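Local coordinates for dihydrodipicolinate reductase N-terminus domain-containing protein (Mycobacterium smegmatis, PDB 6IAQ) that probably catalyses the NADP-dependent reductive amination of ketones to amines, working as a native amine dehydrogenase, at residues A[19-22]-A[23-27]. Residues are numbered along the deposited sequence; the frame is centred on the assembly and turned at random.
Sequences NSIV and AGMLL
Leu26 N donates to Val22 O over 2.8 Å, the donor approaching almost in line with the carbonyl bond, and the leucine side chain also packs against this oxygen, its CG 3.3 Å from Val22 O. This is the i to i+4 pattern of an alpha helix, whose successive bonds overlap along helix 17-28. Ala23 N gives its hydrogen to Asn19 O, with the donor tilted 30° out of the carbonyl plane, whereas Met25 N reaches Ile21 O in the plane of the Ile21 carbonyl, at a longer 3.2 Å.

Two apolar pairs follow the same spacing. Ile21 and Met25 run alongside each other and point the same way: Ile21 chi1 of -59° sets CG1 beside the backbone N and turns CG2 to the far side from it, where, with the methionine chain extended beyond CG, Met25 CE comes to 3.6 Å from Ile21 CG2. Val22 and Leu26 instead slant across one another, meeting through Val22 CG1 and Leu26 CD1 at 4.0 Å. Ala23 contributes a methyl that lies 3.3 Å from Asn19 O, against the carbonyl that its own N-H engages.

The helix is the first crossover of the Rossmann domain, joining strands 9-13 and 32-37. Val22 packs on Cys307 and Met310 of helix 302-312, and Met25 meets His157 of the second subunit. Several main-chain N-H and C=O groups are thus paired within the helix, while near the NADP Asn19 ND2 ties its first part to the loop after strand 9-13, through Gly14 O, and to strand 77-80, through Val79 O, and the apolar flank serves packing.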
ATOM      1  N   ASN A  19      -5.150   2.950 -24.564  1.00 29.87           N
ATOM      2  CA  ASN A  19      -3.832   3.348 -25.146  1.00 29.80           C
ATOM      3  C   ASN A  19      -3.876   4.788 -25.642  1.00 32.45           C
ATOM      4  O   ASN A  19      -2.801   5.409 -25.675  1.00 33.44           O
ATOM      5  CB  ASN A  19      -3.272   2.363 -26.161  1.00 29.08           C
ATOM      6  CG  ASN A  19      -2.283   1.413 -25.523  1.00 32.37           C
ATOM      7  OD1 ASN A  19      -1.927   1.598 -24.353  1.00 32.63           O
ATOM      8  ND2 ASN A  19      -1.839   0.399 -26.257  1.00 28.39           N
ATOM      9  N   SER A  20      -5.050   5.345 -25.940  1.00 30.26           N
ATOM     10  CA  SER A  20      -5.147   6.777 -26.288  1.00 31.91           C
ATOM     11  C   SER A  20      -4.696   7.605 -25.081  1.00 37.55           C
ATOM     12  O   SER A  20      -3.919   8.543 -25.266  1.00 39.81           O
ATOM     13  CB  SER A  20      -6.522   7.159 -26.769  1.00 36.19           C
ATOM     14  OG  SER A  20      -6.826   6.439 -27.970  1.00 35.78           O
ATOM     15  N   ILE A  21      -5.138   7.244 -23.878  1.00 32.65           N
ATOM     16  CA  ILE A  21      -4.763   7.974 -22.628  1.00 29.78           C
ATOM     17  C   ILE A  21      -3.279   7.699 -22.359  1.00 29.75           C
ATOM     18  O   ILE A  21      -2.527   8.644 -22.033  1.00 31.71           O
ATOM     19  CB  ILE A  21      -5.658   7.542 -21.447  1.00 29.45           C
ATOM     20  CG1 ILE A  21      -7.134   7.813 -21.736  1.00 27.25           C
ATOM     21  CG2 ILE A  21      -5.210   8.227 -20.166  1.00 28.85           C
ATOM     22  CD1 ILE A  21      -8.106   7.163 -20.762  1.00 27.57           C
ATOM     23  N   VAL A  22      -2.884   6.447 -22.447  1.00 25.83           N
ATOM     24  CA  VAL A  22      -1.505   5.998 -22.147  1.00 30.76           C
ATOM     25  C   VAL A  22      -0.509   6.759 -23.033  1.00 36.20           C
ATOM     26  O   VAL A  22       0.530   7.208 -22.505  1.00 32.43           O
ATOM     27  CB  VAL A  22      -1.388   4.486 -22.318  1.00 28.17           C
ATOM     28  CG1 VAL A  22       0.066   4.049 -22.372  1.00 32.25           C
ATOM     29  CG2 VAL A  22      -2.154   3.751 -21.219  1.00 30.26           C
ATOM     30  N   ALA A  23      -0.818   6.902 -24.325  1.00 35.88           N
ATOM     31  CA  ALA A  23       0.086   7.538 -25.307  1.00 35.32           C
ATOM     32  C   ALA A  23       0.453   8.940 -24.814  1.00 36.22           C
ATOM     33  O   ALA A  23       1.655   9.255 -24.766  1.00 38.37           O
ATOM     34  CB  ALA A  23      -0.550   7.535 -26.678  1.00 39.69           C
ATOM     35  N   GLY A  24      -0.531   9.733 -24.397  1.00 33.43           N
ATOM     36  CA  GLY A  24      -0.343  11.105 -23.906  1.00 35.08           C
ATOM     37  C   GLY A  24       0.519  11.123 -22.650  1.00 40.76           C
ATOM     38  O   GLY A  24       1.378  12.036 -22.528  1.00 38.10           O
ATOM     39  N   MET A  25       0.322  10.151 -21.746  1.00 37.03           N
ATOM     40  CA  MET A  25       1.130  10.045 -20.506  1.00 35.29           C
ATOM     41  C   MET A  25       2.568   9.658 -20.887  1.00 37.66           C
ATOM     42  O   MET A  25       3.479  10.185 -20.270  1.00 39.45           O
ATOM     43  CB  MET A  25       0.564   9.004 -19.537  1.00 34.31           C
ATOM     44  CG  MET A  25      -0.770   9.387 -18.925  1.00 34.37           C
ATOM     45  SD  MET A  25      -1.489   8.015 -17.990  1.00 31.63           S
ATOM     46  CE  MET A  25      -2.948   8.837 -17.377  1.00 29.91           C
ATOM     47  N   LEU A  26       2.773   8.760 -21.849  1.00 38.86           N
ATOM     48  CA  LEU A  26       4.140   8.359 -22.297  1.00 39.78           C
ATOM     49  C   LEU A  26       4.884   9.626 -22.756  1.00 40.39           C
ATOM     50  O   LEU A  26       6.022   9.862 -22.315  1.00 40.41           O
ATOM     51  CB  LEU A  26       4.078   7.337 -23.435  1.00 39.32           C
ATOM     52  CG  LEU A  26       3.561   5.943 -23.095  1.00 36.94           C
ATOM     53  CD1 LEU A  26       3.422   5.100 -24.358  1.00 35.33           C
ATOM     54  CD2 LEU A  26       4.446   5.241 -22.095  1.00 35.99           C
ATOM     55  N   LEU A  27       4.248  10.450 -23.573  1.00 44.99           N
ATOM     56  CA  LEU A  27       4.856  11.703 -24.095  1.00 43.95           C
ATOM     57  C   LEU A  27       5.191  12.641 -22.921  1.00 46.26           C
ATOM     58  O   LEU A  27       6.320  13.135 -22.880  1.00 43.85           O
ATOM     59  CB  LEU A  27       3.890  12.337 -25.098  1.00 46.69           C
ATOM     60  CG  LEU A  27       3.634  11.507 -26.356  1.00 44.89           C
ATOM     61  CD1 LEU A  27       2.568  12.157 -27.210  1.00 50.48           C
ATOM     62  CD2 LEU A  27       4.912  11.345 -27.150  1.00 48.07           C
TER